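Long-range contacts in Myo-inositol 2-dehydrogenase (Thermotoga maritima, PDB 3EZY), which catalyses the NAD(+)-dependent oxidation of myo-inositol to scyllo-inosose and thus probably serves myo-inositol degradation: residues A18-K22 and M43-L47; H90-E94 and E288-F292; N123-R128 and R280-S284. All blocks are in the same frame, centred on the assembly; numbering follows the deposited sequence. Where two conformers were deposited one is given.

From the N terminus, interaction 1 closes first: residues 43-47 of helix 37-47 return beside residues 18-22, 20 residues lying between the two segments, by way of strand 27-33. Its loop ends well before the next opens. Interaction 2 starts at strand 90-94 and closes nearly 200 residues later on helix 277-298, so it spans the last strand of the parallel sheet and most of the mixed sheet. Interaction 3 opens and closes within that span, joining residues 123-128 to an earlier turn of the same helix; the two centres lie about 13 Å apart. Helix 277-298 also reaches interaction 1, where Leu289 packs on Leu21 and Arg282 approaches Asn20 and Glu19, so one helix is common to all three neighbourhoods.

Interaction 1: residues A18-K22 and M43-L47; sequences AENLK and MKEKL
A salt bridge on the outer side of two helices is the strongest link between residues 18-22 and 43-47: Lys46 NZ donates to Glu19 OE2 at 3.2 Å. Lys46 reaches it with chi1 to chi3 all t and chi4 m, while Glu19, m at chi1 and t at chi2, extends its carboxylate across the gap. The other oxygen of Glu19 has a long, weak ion pair with Arg282. At the other end of the contact Lys22 NZ lies 3.5 Å from Leu47 O and 3.9 Å from Leu47 CB.

Residues 18-20 and 43-47 lie on helices 12-20 and 37-47, with Leu47 N bonded to Met43 O at 2.9 Å. Glu19 and Leu47 set the register, their CA atoms 7.4 Å apart.

Leu47, in the mt rotamer, points toward the partner and fills the space between the helices. Its CD1 meets Ala18 CB at 3.8 Å, and its CD2 meets Glu19 CG at 3.7 Å. Alanine suits its place because a single methyl lets the leucine come close. Ala18 and Leu47 also both touch Leu29 of strand 27-33, and Met43 packs on Ile32 of that strand. The pairing is thus that of successive helices on one face of a Rossmann-type parallel sheet, joined through the strand between them.

The chemistry is graded: small and branched apolar groups sit against the sheet, whereas the aliphatic part of Glu19 covers Leu47 while its carboxylate pairs with Lys46, so charge is neutralised at the exposed side of an apolar contact.

Interaction 2: residues H90-E94 and E288-F292; sequences HVFCE and ELKTF
Strand 90-94 and helix segment 288-292 run nearly antiparallel, at 159°, with axes 10.6 Å apart at closest approach. Phe92 and Phe292 are in register, CA to CA 7.4 Å. The strand is extended; the helix is regular, Phe292 N bonding to Glu288 O at 3.1 Å.

Aromatic contacts dominate. Both phenylalanines have chi1 t and point toward the partner. The edge of Phe92 meets the face of Phe292 in a T-shaped pair, centroids 5.8 Å apart and planes at 61°. Phe92 CB also sits over that face, 3.7 Å from the centroid, a CH-pi contact. The tip of Phe292 reaches the strand backbone, with CZ 3.8 Å from Val91 C and 3.7 Å from Phe92 N.

The polar atoms gather at the other end. Glu288 OE1 lies at the edge of the Phe92 ring, 3.5 Å from CZ, and 4.2 Å from Glu94 OE1. His17 also stacks edge-to-face on Phe92.

Here helix 277-298 covers strand 90-94, between strands 67-70 and 118-121 of the sheet. The two rings fill the space between strand and helix; no hydrogen bond links the segments, so cohesion is apolar and aromatic. The two like-charged carboxylates add no attraction; Glu94 OE1 has its hydrogen bond with His17.

Interaction 3: residues N123-R128 and R280-S284; sequences NRRFDR and RYRDS
Asn123 to Phe126 form a short 3-10 segment, closed by Phe126 N to Asn123 O at 2.9 Å, and lie against helix 277-298 at residues 280-284. The register is tight, Asp127 CA to Ser284 CA 4.7 Å, and serine suits it because its small side chain permits so close an approach: Ser284 CB is 3.8 Å from Asp127 N.

The Ser284 hydroxyl is satisfied twice. With chi1 p it donates to Tyr281 O of its own helix at 2.9 Å, where the helix is kinked and the N atoms of 283 and 284 lack bonds to the preceding turn. It also accepts from Asn123 ND2, Ser284 OG to ND2 3.1 Å at a nearly straight 170°; Asn123, chi1 p, points toward the helix.

Asp127 divides its carboxylate between two tasks. As the N-cap of helix 128-138, it offers OD1 to Phe130 N. Its OD2 forms a salt bridge with Arg280, whose NH1 and NH2 both lie 3.1 Å from Asp127 OD2 in weak, bent hydrogen bonds. This N-cap begins the helix that follows the last strand of the Rossmann-type sheet, so the contact lies where the chain passes toward the mixed-sheet domain of this Gfo/Idh/MocA protein.

A water bridges Arg128 and Asp283, accepting from Arg128 N and donating to Asp283 OD2, each at 3.0 Å. The Arg128 guanidinium turns elsewhere, NH1 bonding to Glu257 O of the second subunit. Tyr281 OH, 3.2 Å from Arg124 NH2, is hydrogen-bonded to Gln239, while the Tyr281 ring has CD2 3.6 Å from Asn123 ND2.

Interaction 1: residues A18-K22 and M43-L47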
loop_
_atom_site.group_PDB
_atom_site.type_symbol
_atom_site.label_atom_id
_atom_site.label_comp_id
_atom_site.label_asym_id
_atom_site.label_seq_id
_atom_site.Cartn_x
_atom_site.Cartn_y
_atom_site.Cartn_z
ATOM N N ALA A 18 21.763 21.584 19.600
ATOM C CA ALA A 18 22.082 21.854 21.014
ATOM C C ALA A 18 21.257 20.945 21.935
ATOM O O ALA A 18 21.777 20.421 22.914
ATOM C CB ALA A 18 21.785 23.314 21.357
ATOM N N GLU A 19 19.966 20.791 21.624
ATOM C CA GLU A 19 19.077 19.899 22.381
ATOM C C GLU A 19 19.450 18.431 22.200
ATOM O O GLU A 19 19.436 17.680 23.180
ATOM C CB GLU A 19 17.601 20.186 22.055
ATOM C CG GLU A 19 17.129 21.511 22.742
ATOM C CD GLU A 19 15.802 22.049 22.225
ATOM O OE1 GLU A 19 15.159 21.378 21.378
ATOM O OE2 GLU A 19 15.415 23.173 22.660
ATOM N N ASN A 20 19.838 18.029 20.986
ATOM C CA ASN A 20 20.251 16.640 20.707
ATOM C C ASN A 20 21.499 16.220 21.471
ATOM O O ASN A 20 21.715 15.040 21.720
ATOM C CB ASN A 20 20.466 16.388 19.197
ATOM C CG ASN A 20 19.137 16.177 18.427
ATOM O OD1 ASN A 20 18.094 16.003 19.029
ATOM N ND2 ASN A 20 19.196 16.188 17.104
ATOM N N LEU A 21 22.347 17.173 21.828
ATOM C CA LEU A 21 23.550 16.839 22.565
ATOM C C LEU A 21 23.313 16.074 23.876
ATOM O O LEU A 21 24.163 15.306 24.281
ATOM C CB LEU A 21 24.476 18.038 22.711
ATOM C CG LEU A 21 25.256 18.210 21.389
ATOM C CD1 LEU A 21 25.820 19.617 21.199
ATOM C CD2 LEU A 21 26.358 17.159 21.218
ATOM N N LYS A 22 22.148 16.224 24.506
ATOM C CA LYS A 22 21.783 15.384 25.662
ATOM C C LYS A 22 21.506 13.928 25.278
ATOM O O LYS A 22 21.526 13.031 26.115
ATOM C CB LYS A 22 20.547 15.941 26.336
ATOM C CG LYS A 22 20.684 17.412 26.664
ATOM C CD LYS A 22 21.528 18.146 25.629
ATOM C CE LYS A 22 21.353 19.626 25.799
ATOM N NZ LYS A 22 21.315 19.972 27.251
ATOM N N MET A 43 18.279 30.249 26.386
ATOM C CA MET A 43 18.750 28.902 26.047
ATOM C C MET A 43 19.818 28.442 27.038
ATOM O O MET A 43 19.913 27.253 27.355
ATOM C CB MET A 43 19.259 28.809 24.604
ATOM C CG MET A 43 18.168 28.468 23.517
ATOM S SD MET A 43 17.068 27.066 23.939
ATOM C CE MET A 43 15.616 27.968 24.413
ATOM N N LYS A 44 20.610 29.375 27.551
ATOM C CA LYS A 44 21.608 28.988 28.536
ATOM C C LYS A 44 20.902 28.380 29.725
ATOM O O LYS A 44 21.298 27.346 30.251
ATOM C CB LYS A 44 22.442 30.184 28.996
ATOM C CG LYS A 44 23.655 29.791 29.855
ATOM C CD LYS A 44 24.123 30.998 30.644
ATOM C CE LYS A 44 25.508 30.836 31.155
ATOM N NZ LYS A 44 25.559 29.779 32.164
ATOM N N GLU A 45 19.841 29.037 30.158
ATOM C CA GLU A 45 19.138 28.537 31.316
ATOM C C GLU A 45 18.309 27.281 31.032
ATOM O O GLU A 45 18.299 26.351 31.843
ATOM C CB GLU A 45 18.280 29.625 31.930
ATOM C CG GLU A 45 18.073 29.389 33.395
ATOM C CD GLU A 45 16.984 30.253 33.955
ATOM O OE1 GLU A 45 16.238 30.851 33.136
ATOM O OE2 GLU A 45 16.877 30.320 35.204
ATOM N N LYS A 46 17.626 27.232 29.888
ATOM C CA LYS A 46 16.846 26.044 29.547
ATOM C C LYS A 46 17.758 24.824 29.471
ATOM O O LYS A 46 17.448 23.757 30.025
ATOM C CB LYS A 46 16.125 26.252 28.214
ATOM C CG LYS A 46 15.080 25.185 27.832
ATOM C CD LYS A 46 14.621 25.401 26.382
ATOM C CE LYS A 46 13.541 24.382 25.954
ATOM N NZ LYS A 46 14.145 23.073 25.545
ATOM N N LEU A 47 18.908 24.958 28.821
ATOM C CA LEU A 47 19.720 23.762 28.608
ATOM C C LEU A 47 20.837 23.546 29.627
ATOM O O LEU A 47 21.603 22.596 29.515
ATOM C CB LEU A 47 20.275 23.729 27.167
ATOM C CG LEU A 47 19.252 23.763 26.027
ATOM C CD1 LEU A 47 19.934 23.670 24.708
ATOM C CD2 LEU A 47 18.201 22.643 26.149
#

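Interaction 2: residues H90-E94 and E288-F292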
loop_
_atom_site.group_PDB
_atom_site.type_symbol
_atom_site.label_atom_id
_atom_site.label_comp_id
_atom_site.label_asym_id
_atom_site.label_seq_id
_atom_site.Cartn_x
_atom_site.Cartn_y
_atom_site.Cartn_z
ATOM N N HIS A 90 37.966 21.270 15.423
ATOM C CA HIS A 90 37.178 20.516 14.440
ATOM C C HIS A 90 35.841 21.199 14.184
ATOM O O HIS A 90 35.240 21.722 15.116
ATOM C CB HIS A 90 36.950 19.113 14.957
ATOM C CG HIS A 90 38.213 18.325 15.068
ATOM N ND1 HIS A 90 39.020 18.063 13.981
ATOM C CD2 HIS A 90 38.817 17.756 16.139
ATOM C CE1 HIS A 90 40.057 17.344 14.377
ATOM N NE2 HIS A 90 39.957 17.143 15.679
ATOM N N VAL A 91 35.389 21.251 12.932
ATOM C CA VAL A 91 34.247 22.108 12.625
ATOM C C VAL A 91 33.167 21.425 11.778
ATOM O O VAL A 91 33.467 20.773 10.751
ATOM C CB VAL A 91 34.676 23.528 12.025
ATOM C CG1 VAL A 91 35.571 23.400 10.832
ATOM C CG2 VAL A 91 33.450 24.368 11.653
ATOM N N PHE A 92 31.915 21.542 12.241
ATOM C CA PHE A 92 30.742 21.116 11.461
ATOM C C PHE A 92 30.066 22.394 11.013
ATOM O O PHE A 92 29.890 23.324 11.828
ATOM C CB PHE A 92 29.817 20.262 12.347
ATOM C CG PHE A 92 28.424 20.022 11.782
ATOM C CD1 PHE A 92 28.105 18.816 11.157
ATOM C CD2 PHE A 92 27.430 21.001 11.893
ATOM C CE1 PHE A 92 26.792 18.597 10.617
ATOM C CE2 PHE A 92 26.133 20.790 11.396
ATOM C CZ PHE A 92 25.817 19.583 10.742
ATOM N N CYS A 93 29.729 22.490 9.719
ATOM C CA CYS A 93 29.052 23.668 9.192
ATOM C C CYS A 93 27.708 23.297 8.558
ATOM O O CYS A 93 27.648 22.482 7.619
ATOM C CB CYS A 93 29.937 24.379 8.138
ATOM S SG CYS A 93 29.343 25.999 7.617
ATOM N N GLU A 94 26.646 23.946 9.020
ATOM C CA GLU A 94 25.333 23.743 8.432
ATOM C C GLU A 94 25.360 24.087 6.941
ATOM O O GLU A 94 26.194 24.912 6.480
ATOM C CB GLU A 94 24.262 24.607 9.155
ATOM C CG GLU A 94 23.453 23.821 10.212
ATOM C CD GLU A 94 22.893 22.509 9.630
ATOM O OE1 GLU A 94 23.003 21.442 10.274
ATOM O OE2 GLU A 94 22.346 22.546 8.508
ATOM N N GLU A 288 23.146 12.489 12.130
ATOM C CA GLU A 288 24.228 13.276 11.510
ATOM C C GLU A 288 25.255 13.735 12.562
ATOM O O GLU A 288 26.471 13.648 12.368
ATOM C CB GLU A 288 23.641 14.492 10.810
ATOM C CG GLU A 288 24.712 15.355 10.179
ATOM C CD GLU A 288 24.152 16.569 9.557
ATOM O OE1 GLU A 288 23.327 17.254 10.201
ATOM O OE2 GLU A 288 24.514 16.837 8.407
ATOM N N LEU A 289 24.758 14.237 13.679
ATOM C CA LEU A 289 25.617 14.770 14.749
ATOM C C LEU A 289 26.400 13.670 15.481
ATOM O O LEU A 289 27.608 13.830 15.778
ATOM C CB LEU A 289 24.792 15.595 15.734
ATOM C CG LEU A 289 25.538 16.165 16.969
ATOM C CD1 LEU A 289 26.774 16.838 16.491
ATOM C CD2 LEU A 289 24.705 17.178 17.740
ATOM N N LYS A 290 25.744 12.545 15.774
ATOM C CA LYS A 290 26.480 11.408 16.339
ATOM C C LYS A 290 27.645 11.006 15.421
ATOM O O LYS A 290 28.694 10.563 15.901
ATOM C CB LYS A 290 25.555 10.195 16.554
ATOM C CG LYS A 290 24.419 10.435 17.516
ATOM C CD LYS A 290 23.704 9.084 17.779
ATOM C CE LYS A 290 22.500 9.244 18.739
ATOM N NZ LYS A 290 21.462 8.135 18.483
ATOM N N THR A 291 27.440 11.129 14.110
ATOM C CA THR A 291 28.459 10.712 13.140
ATOM C C THR A 291 29.647 11.671 13.168
ATOM O O THR A 291 30.798 11.226 13.169
ATOM C CB THR A 291 27.908 10.598 11.683
ATOM O OG1 THR A 291 26.783 9.708 11.673
ATOM C CG2 THR A 291 28.976 10.062 10.717
ATOM N N PHE A 292 29.350 12.967 13.171
ATOM C CA PHE A 292 30.363 14.008 13.346
ATOM C C PHE A 292 31.227 13.773 14.605
ATOM O O PHE A 292 32.461 13.871 14.571
ATOM C CB PHE A 292 29.702 15.403 13.431
ATOM C CG PHE A 292 30.703 16.525 13.734
ATOM C CD1 PHE A 292 31.719 16.813 12.831
ATOM C CD2 PHE A 292 30.636 17.249 14.919
ATOM C CE1 PHE A 292 32.644 17.804 13.071
ATOM C CE2 PHE A 292 31.560 18.274 15.183
ATOM C CZ PHE A 292 32.571 18.543 14.253
#

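Interaction 3: residues N123-R128 and R280-S284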
loop_
_atom_site.group_PDB
_atom_site.type_symbol
_atom_site.label_atom_id
_atom_site.label_comp_id
_atom_site.label_asym_id
_atom_site.label_seq_id
_atom_site.Cartn_x
_atom_site.Cartn_y
_atom_site.Cartn_z
ATOM N N ASN A 123 22.203 16.825 6.129
ATOM C CA ASN A 123 21.545 15.906 7.056
ATOM C C ASN A 123 20.723 14.795 6.396
ATOM O O ASN A 123 20.529 13.750 6.978
ATOM C CB ASN A 123 20.631 16.676 8.042
ATOM C CG ASN A 123 19.509 17.421 7.329
ATOM O OD1 ASN A 123 19.772 18.353 6.568
ATOM N ND2 ASN A 123 18.254 17.016 7.563
ATOM N N ARG A 124 20.204 15.014 5.200
ATOM C CA ARG A 124 19.359 13.974 4.601
ATOM C C ARG A 124 20.146 12.704 4.271
ATOM O O ARG A 124 19.527 11.671 4.050
ATOM C CB ARG A 124 18.597 14.473 3.354
ATOM C CG ARG A 124 17.846 15.796 3.605
ATOM C CD ARG A 124 16.925 16.212 2.458
ATOM N NE ARG A 124 16.381 17.569 2.719
ATOM C CZ ARG A 124 15.881 18.371 1.774
ATOM N NH1 ARG A 124 15.815 17.940 0.510
ATOM N NH2 ARG A 124 15.428 19.592 2.085
ATOM N N ARG A 125 21.483 12.757 4.206
ATOM C CA ARG A 125 22.214 11.470 4.039
ATOM C C ARG A 125 21.967 10.565 5.223
ATOM O O ARG A 125 22.289 9.392 5.138
ATOM C CB ARG A 125 23.721 11.631 3.957
ATOM C CG ARG A 125 24.186 12.429 2.750
ATOM C CD ARG A 125 25.666 12.227 2.543
ATOM N NE ARG A 125 26.183 13.018 1.427
ATOM C CZ ARG A 125 27.376 12.797 0.891
ATOM N NH1 ARG A 125 28.141 11.877 1.433
ATOM N NH2 ARG A 125 27.814 13.515 -0.155
ATOM N N PHE A 126 21.459 11.121 6.348
ATOM C CA PHE A 126 21.332 10.332 7.552
ATOM C C PHE A 126 19.892 10.037 7.871
ATOM O O PHE A 126 19.622 9.565 8.967
ATOM C CB PHE A 126 22.039 11.025 8.758
ATOM C CG PHE A 126 23.514 11.304 8.497
ATOM C CD1 PHE A 126 24.470 10.332 8.766
ATOM C CD2 PHE A 126 23.919 12.503 7.896
ATOM C CE1 PHE A 126 25.825 10.558 8.496
ATOM C CE2 PHE A 126 25.275 12.749 7.627
ATOM C CZ PHE A 126 26.230 11.764 7.934
ATOM N N ASP A 127 18.971 10.403 6.973
ATOM C CA ASP A 127 17.564 9.938 7.005
ATOM C C ASP A 127 17.532 8.401 6.901
ATOM O O ASP A 127 18.136 7.807 6.000
ATOM C CB ASP A 127 16.805 10.602 5.822
ATOM C CG ASP A 127 15.354 10.115 5.672
ATOM O OD1 ASP A 127 15.134 8.929 5.319
ATOM O OD2 ASP A 127 14.416 10.929 5.854
ATOM N N ARG A 128 16.887 7.720 7.848
ATOM C CA ARG A 128 16.987 6.266 7.837
ATOM C C ARG A 128 16.496 5.628 6.525
ATOM O O ARG A 128 17.040 4.599 6.120
ATOM C CB ARG A 128 16.248 5.615 9.027
ATOM C CG ARG A 128 14.761 5.884 9.009
ATOM C CD ARG A 128 14.077 5.603 10.355
ATOM N NE ARG A 128 13.771 4.187 10.520
ATOM C CZ ARG A 128 14.465 3.343 11.288
ATOM N NH1 ARG A 128 14.087 2.065 11.371
ATOM N NH2 ARG A 128 15.527 3.776 11.983
ATOM N N ARG A 280 9.649 15.933 10.976
ATOM C CA ARG A 280 10.298 15.432 9.746
ATOM C C ARG A 280 11.802 15.135 9.925
ATOM O O ARG A 280 12.308 14.081 9.485
ATOM C CB ARG A 280 10.085 16.404 8.561
ATOM C CG ARG A 280 10.927 16.063 7.303
ATOM C CD ARG A 280 10.398 14.760 6.678
ATOM N NE ARG A 280 11.166 14.290 5.525
ATOM C CZ ARG A 280 12.341 13.652 5.590
ATOM N NH1 ARG A 280 12.939 13.446 6.765
ATOM N NH2 ARG A 280 12.953 13.254 4.470
ATOM N N TYR A 281 12.522 16.071 10.539
ATOM C CA TYR A 281 13.981 16.080 10.399
ATOM C C TYR A 281 14.787 15.706 11.627
ATOM O O TYR A 281 16.020 15.524 11.554
ATOM C CB TYR A 281 14.451 17.471 9.933
ATOM C CG TYR A 281 14.184 17.812 8.459
ATOM C CD1 TYR A 281 13.470 18.940 8.123
ATOM C CD2 TYR A 281 14.683 17.006 7.419
ATOM C CE1 TYR A 281 13.259 19.293 6.802
ATOM C CE2 TYR A 281 14.479 17.327 6.096
ATOM C CZ TYR A 281 13.772 18.489 5.794
ATOM O OH TYR A 281 13.538 18.831 4.494
ATOM N N ARG A 282 14.126 15.646 12.771
ATOM C CA ARG A 282 14.868 15.516 14.023
ATOM C C ARG A 282 15.787 14.295 14.088
ATOM O O ARG A 282 16.943 14.398 14.557
ATOM C CB ARG A 282 13.887 15.508 15.209
ATOM C CG ARG A 282 14.430 14.873 16.480
ATOM C CD ARG A 282 15.213 15.842 17.319
ATOM N NE ARG A 282 14.367 16.785 18.066
ATOM C CZ ARG A 282 14.835 17.847 18.745
ATOM N NH1 ARG A 282 16.141 18.115 18.777
ATOM N NH2 ARG A 282 13.997 18.653 19.393
ATOM N N ASP A 283 15.300 13.137 13.637
ATOM C CA ASP A 283 16.128 11.933 13.697
ATOM C C ASP A 283 17.332 12.000 12.765
ATOM O O ASP A 283 18.398 11.500 13.114
ATOM C CB ASP A 283 15.347 10.655 13.381
ATOM C CG ASP A 283 16.213 9.412 13.516
ATOM O OD1 ASP A 283 16.837 9.230 14.605
ATOM O OD2 ASP A 283 16.306 8.620 12.528
ATOM N N SER A 284 17.172 12.605 11.585
ATOM C CA SER A 284 18.319 12.743 10.650
ATOM C C SER A 284 19.370 13.691 11.235
ATOM O O SER A 284 20.558 13.459 11.117
ATOM C CB SER A 284 17.868 13.239 9.260
ATOM O OG SER A 284 17.466 14.598 9.277
HETATM O O HOH W 1 15.569 9.538 9.783
#